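Protein (CD58) (Homo sapiens, PDB 1CCZ) probably serves as the cell-surface ligand of CD2, which it would contact through its N-terminal immunoglobulin-like domain. Local coordinates at residues L124-E129 against L146-K151; L27-K32 against E74-S79. All coordinates share one frame; numbering follows the deposited sequence.

Contact 1: L124-E129 against L146-K151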
loop_
_atom_site.group_PDB
_atom_site.type_symbol
_atom_site.label_atom_id
_atom_site.label_comp_id
_atom_site.label_asym_id
_atom_site.label_seq_id
_atom_site.Cartn_x
_atom_site.Cartn_y
_atom_site.Cartn_z
ATOM N N LEU A 124 3.270 6.171 -18.520
ATOM C CA LEU A 124 3.216 5.818 -19.935
ATOM C C LEU A 124 4.594 5.742 -20.582
ATOM O O LEU A 124 5.459 6.593 -20.338
ATOM C CB LEU A 124 2.352 6.823 -20.685
ATOM C CG LEU A 124 2.041 6.521 -22.149
ATOM C CD1 LEU A 124 1.150 5.307 -22.269
ATOM C CD2 LEU A 124 1.370 7.737 -22.764
ATOM N N TYR A 125 4.786 4.709 -21.402
ATOM C CA TYR A 125 6.040 4.485 -22.125
ATOM C C TYR A 125 5.782 4.190 -23.600
ATOM O O TYR A 125 4.746 3.641 -23.957
ATOM C CB TYR A 125 6.796 3.298 -21.533
ATOM C CG TYR A 125 6.980 3.366 -20.043
ATOM C CD1 TYR A 125 5.946 3.008 -19.176
ATOM C CD2 TYR A 125 8.203 3.756 -19.492
ATOM C CE1 TYR A 125 6.128 3.028 -17.784
ATOM C CE2 TYR A 125 8.399 3.785 -18.108
ATOM C CZ TYR A 125 7.358 3.414 -17.263
ATOM O OH TYR A 125 7.554 3.407 -15.906
ATOM N N GLN A 126 6.703 4.594 -24.462
ATOM C CA GLN A 126 6.589 4.285 -25.889
ATOM C C GLN A 126 8.006 3.888 -26.221
ATOM O O GLN A 126 8.922 4.708 -26.141
ATOM C CB GLN A 126 6.172 5.471 -26.741
ATOM C CG GLN A 126 6.257 5.125 -28.218
ATOM C CD GLN A 126 5.540 6.116 -29.081
ATOM O OE1 GLN A 126 5.639 7.321 -28.861
ATOM N NE2 GLN A 126 4.806 5.629 -30.074
ATOM N N GLY A 127 8.194 2.622 -26.569
ATOM C CA GLY A 127 9.535 2.156 -26.822
ATOM C C GLY A 127 10.181 2.099 -25.451
ATOM O O GLY A 127 9.554 1.680 -24.470
ATOM N N LYS A 128 11.426 2.542 -25.366
ATOM C CA LYS A 128 12.144 2.527 -24.098
ATOM C C LYS A 128 12.108 3.919 -23.441
ATOM O O LYS A 128 12.973 4.282 -22.633
ATOM C CB LYS A 128 13.601 2.071 -24.344
ATOM C CG LYS A 128 14.571 3.167 -24.877
ATOM C CD LYS A 128 15.888 2.573 -25.438
ATOM C CE LYS A 128 17.073 2.738 -24.474
ATOM N NZ LYS A 128 17.840 3.999 -24.707
ATOM N N GLU A 129 11.084 4.688 -23.764
ATOM C CA GLU A 129 10.991 6.032 -23.246
ATOM C C GLU A 129 9.804 6.271 -22.331
ATOM O O GLU A 129 8.683 5.971 -22.703
ATOM C CB GLU A 129 10.917 6.978 -24.427
ATOM C CG GLU A 129 10.903 8.423 -24.073
ATOM C CD GLU A 129 11.327 9.259 -25.246
ATOM O OE1 GLU A 129 12.398 8.941 -25.813
ATOM O OE2 GLU A 129 10.595 10.215 -25.606
ATOM N N LEU A 146 4.311 6.806 -33.977
ATOM C CA LEU A 146 3.836 5.468 -33.661
ATOM C C LEU A 146 4.878 4.428 -34.042
ATOM O O LEU A 146 4.552 3.350 -34.518
ATOM C CB LEU A 146 2.513 5.201 -34.379
ATOM C CG LEU A 146 1.377 6.120 -33.900
ATOM C CD1 LEU A 146 0.125 5.836 -34.689
ATOM C CD2 LEU A 146 1.117 5.916 -32.418
ATOM N N ARG A 147 6.140 4.753 -33.816
ATOM C CA ARG A 147 7.222 3.837 -34.146
ATOM C C ARG A 147 7.334 2.651 -33.183
ATOM O O ARG A 147 8.010 1.666 -33.473
ATOM C CB ARG A 147 8.552 4.593 -34.174
ATOM C CG ARG A 147 8.682 5.598 -35.308
ATOM C CD ARG A 147 10.124 6.085 -35.417
ATOM N NE ARG A 147 10.521 6.909 -34.272
ATOM C CZ ARG A 147 10.236 8.208 -34.148
ATOM N NH1 ARG A 147 9.549 8.847 -35.095
ATOM N NH2 ARG A 147 10.631 8.872 -33.065
ATOM N N ALA A 148 6.696 2.754 -32.023
ATOM C CA ALA A 148 6.732 1.667 -31.053
ATOM C C ALA A 148 5.394 1.598 -30.329
ATOM O O ALA A 148 4.640 2.562 -30.314
ATOM C CB ALA A 148 7.846 1.888 -30.056
ATOM N N PRO A 149 5.057 0.431 -29.770
ATOM C CA PRO A 149 3.784 0.337 -29.052
ATOM C C PRO A 149 3.857 1.147 -27.755
ATOM O O PRO A 149 4.930 1.569 -27.337
ATOM C CB PRO A 149 3.623 -1.160 -28.777
ATOM C CG PRO A 149 4.986 -1.731 -28.893
ATOM C CD PRO A 149 5.783 -0.849 -29.810
ATOM N N PHE A 150 2.708 1.375 -27.130
ATOM C CA PHE A 150 2.662 2.111 -25.876
ATOM C C PHE A 150 2.494 1.150 -24.710
ATOM O O PHE A 150 1.793 0.143 -24.822
ATOM C CB PHE A 150 1.490 3.071 -25.886
ATOM C CG PHE A 150 1.696 4.246 -26.770
ATOM C CD1 PHE A 150 2.391 5.357 -26.311
ATOM C CD2 PHE A 150 1.198 4.245 -28.068
ATOM C CE1 PHE A 150 2.589 6.460 -27.132
ATOM C CE2 PHE A 150 1.388 5.347 -28.908
ATOM C CZ PHE A 150 2.088 6.459 -28.435
ATOM N N LYS A 151 3.150 1.445 -23.599
ATOM C CA LYS A 151 3.006 0.623 -22.419
ATOM C C LYS A 151 2.519 1.556 -21.334
ATOM O O LYS A 151 3.064 2.655 -21.141
ATOM C CB LYS A 151 4.320 0.010 -21.985
ATOM C CG LYS A 151 4.237 -0.727 -20.660
ATOM C CD LYS A 151 5.507 -1.527 -20.470
ATOM C CE LYS A 151 5.564 -2.186 -19.109
ATOM N NZ LYS A 151 6.328 -1.376 -18.118
HETATM O O HOH W 1 6.905 0.025 -26.164
#
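Tyr125 pairs with Lys151, and Gln126 with Phe150, where strands 121-126 and 150-156 meet at one end of the antiparallel sheet of the C2-set immunoglobulin domain. Tyr125 and Lys151 form a hydrogen-bonded pair: Tyr125 N gives its hydrogen to Lys151 O at 2.7 Å, and Lys151 N answers to Tyr125 O. Both side chains leave the same face of the sheet. The lysine stem is extended until chi4 (-96°) swings NZ over the tyrosine ring, 4.9 Å from its centroid and off-centre, a modest cation-pi contact.

The other face carries Gln126 and Phe150. Gln126 CG, anti to the backbone N (chi1 172°), lies over one face of the phenyl ring, and the amide beyond it is only 31° from parallel with that ring, bringing Gln126 NE2 to 3.3 Å from Phe150 CZ. The amide is held in this pose by a nearly straight bond from Gln126 NE2 to Ala148 O (3.1 Å), with the acceptor in the amide plane, and by a second bond from the same nitrogen to Asn145 O. Deeper along this face, Leu124 CD1 meets Phe150 CD1 at 4.2 Å, and Tyr141 and Leu131 add to the apolar surroundings of the ring.

Past Gln126 the chain reverses in a type II' turn, with Gly127 at positive phi, and direct pairing stops. A water bridges the widening gap, accepting from Gly127 N (2.9 Å) and donating to Pro149 O, while Ala148 CB rests 3.6 Å from Gly127 N. The glutamine amide thus does double duty: it presents a flat surface to a buried aromatic ring and ties the loop before strand 150-156 to the end of the neighbouring strand, so that polar and apolar contacts fix the same group.

Contact 2: L27-K32 against E74-S79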
loop_
_atom_site.group_PDB
_atom_site.type_symbol
_atom_site.label_atom_id
_atom_site.label_comp_id
_atom_site.label_asym_id
_atom_site.label_seq_id
_atom_site.Cartn_x
_atom_site.Cartn_y
_atom_site.Cartn_z
ATOM N N LEU A 27 2.178 -2.985 25.145
ATOM C CA LEU A 27 0.850 -2.485 24.824
ATOM C C LEU A 27 0.887 -1.799 23.440
ATOM O O LEU A 27 1.808 -1.016 23.146
ATOM C CB LEU A 27 0.395 -1.477 25.882
ATOM C CG LEU A 27 -0.949 -0.781 25.659
ATOM C CD1 LEU A 27 -2.072 -1.804 25.631
ATOM C CD2 LEU A 27 -1.196 0.213 26.771
ATOM N N TRP A 28 -0.098 -2.119 22.594
ATOM C CA TRP A 28 -0.197 -1.531 21.268
ATOM C C TRP A 28 -1.471 -0.729 21.207
ATOM O O TRP A 28 -2.548 -1.198 21.640
ATOM C CB TRP A 28 -0.240 -2.605 20.193
ATOM C CG TRP A 28 1.105 -3.093 19.830
ATOM C CD1 TRP A 28 1.743 -4.189 20.336
ATOM C CD2 TRP A 28 1.990 -2.528 18.847
ATOM N NE1 TRP A 28 2.964 -4.345 19.729
ATOM C CE2 TRP A 28 3.144 -3.341 18.812
ATOM C CE3 TRP A 28 1.916 -1.415 17.995
ATOM C CZ2 TRP A 28 4.221 -3.081 17.956
ATOM C CZ3 TRP A 28 2.990 -1.155 17.144
ATOM C CH2 TRP A 28 4.126 -1.986 17.132
ATOM N N LYS A 29 -1.344 0.491 20.682
ATOM C CA LYS A 29 -2.484 1.379 20.544
ATOM C C LYS A 29 -2.604 1.846 19.102
ATOM O O LYS A 29 -1.601 1.964 18.398
ATOM C CB LYS A 29 -2.330 2.596 21.452
ATOM C CG LYS A 29 -2.577 2.323 22.925
ATOM C CD LYS A 29 -2.151 3.518 23.762
ATOM C CE LYS A 29 -2.604 3.386 25.216
ATOM N NZ LYS A 29 -2.119 4.527 26.055
ATOM N N LYS A 30 -3.844 2.081 18.686
ATOM C CA LYS A 30 -4.176 2.585 17.353
ATOM C C LYS A 30 -4.726 3.952 17.715
ATOM O O LYS A 30 -5.870 4.077 18.164
ATOM C CB LYS A 30 -5.266 1.733 16.715
ATOM C CG LYS A 30 -5.791 2.247 15.379
ATOM C CD LYS A 30 -6.954 1.376 14.924
ATOM C CE LYS A 30 -7.247 1.531 13.448
ATOM N NZ LYS A 30 -8.086 2.731 13.227
ATOM N N GLN A 31 -3.895 4.971 17.537
ATOM C CA GLN A 31 -4.279 6.314 17.917
ATOM C C GLN A 31 -4.180 6.255 19.441
ATOM O O GLN A 31 -3.109 5.999 19.991
ATOM C CB GLN A 31 -5.725 6.622 17.494
ATOM C CG GLN A 31 -5.874 7.210 16.091
ATOM C CD GLN A 31 -4.973 8.418 15.844
ATOM O OE1 GLN A 31 -3.797 8.431 16.239
ATOM N NE2 GLN A 31 -5.520 9.440 15.184
ATOM N N LYS A 32 -5.296 6.439 20.130
ATOM C CA LYS A 32 -5.237 6.398 21.575
ATOM C C LYS A 32 -5.967 5.203 22.153
ATOM O O LYS A 32 -6.044 5.058 23.366
ATOM C CB LYS A 32 -5.813 7.694 22.155
ATOM C CG LYS A 32 -4.862 8.876 22.082
ATOM C CD LYS A 32 -3.627 8.644 22.938
ATOM C CE LYS A 32 -2.451 9.503 22.461
ATOM N NZ LYS A 32 -2.551 10.940 22.882
ATOM N N GLU A 74 -2.268 5.522 12.761
ATOM C CA GLU A 74 -0.992 5.513 13.427
ATOM C C GLU A 74 -1.138 4.550 14.601
ATOM O O GLU A 74 -2.159 4.556 15.290
ATOM C CB GLU A 74 -0.641 6.880 13.959
ATOM C CG GLU A 74 0.833 6.986 14.232
ATOM C CD GLU A 74 1.139 7.801 15.451
ATOM O OE1 GLU A 74 0.195 8.302 16.098
ATOM O OE2 GLU A 74 2.339 7.937 15.759
ATOM N N TYR A 75 -0.123 3.716 14.806
ATOM C CA TYR A 75 -0.111 2.742 15.887
ATOM C C TYR A 75 1.141 3.015 16.694
ATOM O O TYR A 75 2.194 3.367 16.140
ATOM C CB TYR A 75 -0.061 1.312 15.349
ATOM C CG TYR A 75 -1.322 0.859 14.652
ATOM C CD1 TYR A 75 -1.680 1.380 13.395
ATOM C CD2 TYR A 75 -2.157 -0.099 15.234
ATOM C CE1 TYR A 75 -2.841 0.953 12.734
ATOM C CE2 TYR A 75 -3.318 -0.533 14.584
ATOM C CZ TYR A 75 -3.648 -0.000 13.332
ATOM O OH TYR A 75 -4.770 -0.444 12.680
ATOM N N GLU A 76 1.021 2.850 18.008
ATOM C CA GLU A 76 2.141 3.086 18.906
ATOM C C GLU A 76 2.326 1.903 19.866
ATOM O O GLU A 76 1.358 1.340 20.379
ATOM C CB GLU A 76 1.897 4.384 19.693
ATOM C CG GLU A 76 1.291 5.514 18.862
ATOM C CD GLU A 76 -0.242 5.490 18.829
ATOM O OE1 GLU A 76 -0.852 4.989 19.797
ATOM O OE2 GLU A 76 -0.846 5.975 17.835
ATOM N N MET A 77 3.576 1.527 20.082
ATOM C CA MET A 77 3.911 0.435 20.978
ATOM C C MET A 77 4.563 0.979 22.227
ATOM O O MET A 77 5.423 1.850 22.139
ATOM C CB MET A 77 4.908 -0.507 20.310
ATOM C CG MET A 77 5.150 -1.792 21.079
ATOM S SD MET A 77 6.895 -2.068 21.467
ATOM C CE MET A 77 7.047 -0.956 22.862
ATOM N N GLU A 78 4.159 0.496 23.392
ATOM C CA GLU A 78 4.825 0.938 24.604
ATOM C C GLU A 78 5.111 -0.252 25.474
ATOM O O GLU A 78 4.337 -1.220 25.495
ATOM C CB GLU A 78 4.008 1.958 25.379
ATOM C CG GLU A 78 2.569 1.660 25.511
ATOM C CD GLU A 78 1.897 2.683 26.393
ATOM O OE1 GLU A 78 2.241 2.723 27.589
ATOM O OE2 GLU A 78 1.040 3.454 25.906
ATOM N N SER A 79 6.246 -0.180 26.163
ATOM C CA SER A 79 6.699 -1.232 27.064
ATOM C C SER A 79 7.373 -0.511 28.230
ATOM O O SER A 79 8.062 0.481 28.012
ATOM C CB SER A 79 7.694 -2.131 26.348
ATOM O OG SER A 79 7.861 -3.338 27.063
#
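Trp28 and Met77 face each other across strands 26-30 and 73-78, which correspond to strands C and F of a V-type immunoglobulin domain. The strand axes approach to 4.6 Å and run antiparallel, and Leu27 with Glu78 and Lys29 with Glu76 are the hydrogen-bonded pairs. Lys29 N to Glu76 O and Glu76 N to Lys29 O are both 2.8 Å.

On the face of Trp28, Lys30, Tyr75 and Met77, the methionine packs on the indole. Met77 CB sits 3.4 Å from the centroid of the Trp28 six-membered ring, almost on its normal, and Met77 CG lies over the ring fusion at Trp28 CE2; the sulfur is oblique to the ring, a looser Met-aromatic contact. Trp28 NE1 bonds to Gly60 O. Next along, the methylenes of Lys30 run beside Tyr75, with Lys30 CG 4.0 Å from the ring centroid in a CH-pi contact; Lys30 NZ goes on to a salt bridge with Asp73, and Tyr75 OH bonds to Asp71 O.

The reverse face is charged. Glu78 CG lies between the backbone N and the carbonyl carbon (chi1 44°), alongside Leu27, and Lys29 NZ makes a weak salt bridge to Glu78 OE2 at 3.3 Å. Glu76 doubles back at chi2 (88°) toward the strand end, where Gln31 N bonds to Glu74 O at 2.9 Å and only weakly to Glu76 OE2. Glu74 OE1 is also 3.1 Å from Glu76 OE2, an acidic crowding that may raise the proton affinity of these carboxylates.

A strand C tryptophan against strand F, with a tyrosine corner two residues before Met77, is the signature of the immunoglobulin core; the charged reverse belongs to the sheet that CD2-family domains generally use for adhesion.

From the N terminus, after strands 2-8 and 13-15, the chain lays down strand 26-30 and, with 41 residues between segments 27-32 and 74-79, returns after strands 33-39, 42-45, 53-55 and 62-64 to close contact 2. Strand 86-93 then flanks 73-78, and the chain passes into the second domain, where contact 1 closes a shorter loop of 16 residues holding strands 129-134 and 138-142. The two loops follow in series, neither nested nor crossed. Each joins central strands of a separate sheet, one per immunoglobulin-like domain, on opposite sides of the chain's centre. Their nearest atoms are about 30 Å apart, so the same kind of antiparallel pairing is made independently in each domain.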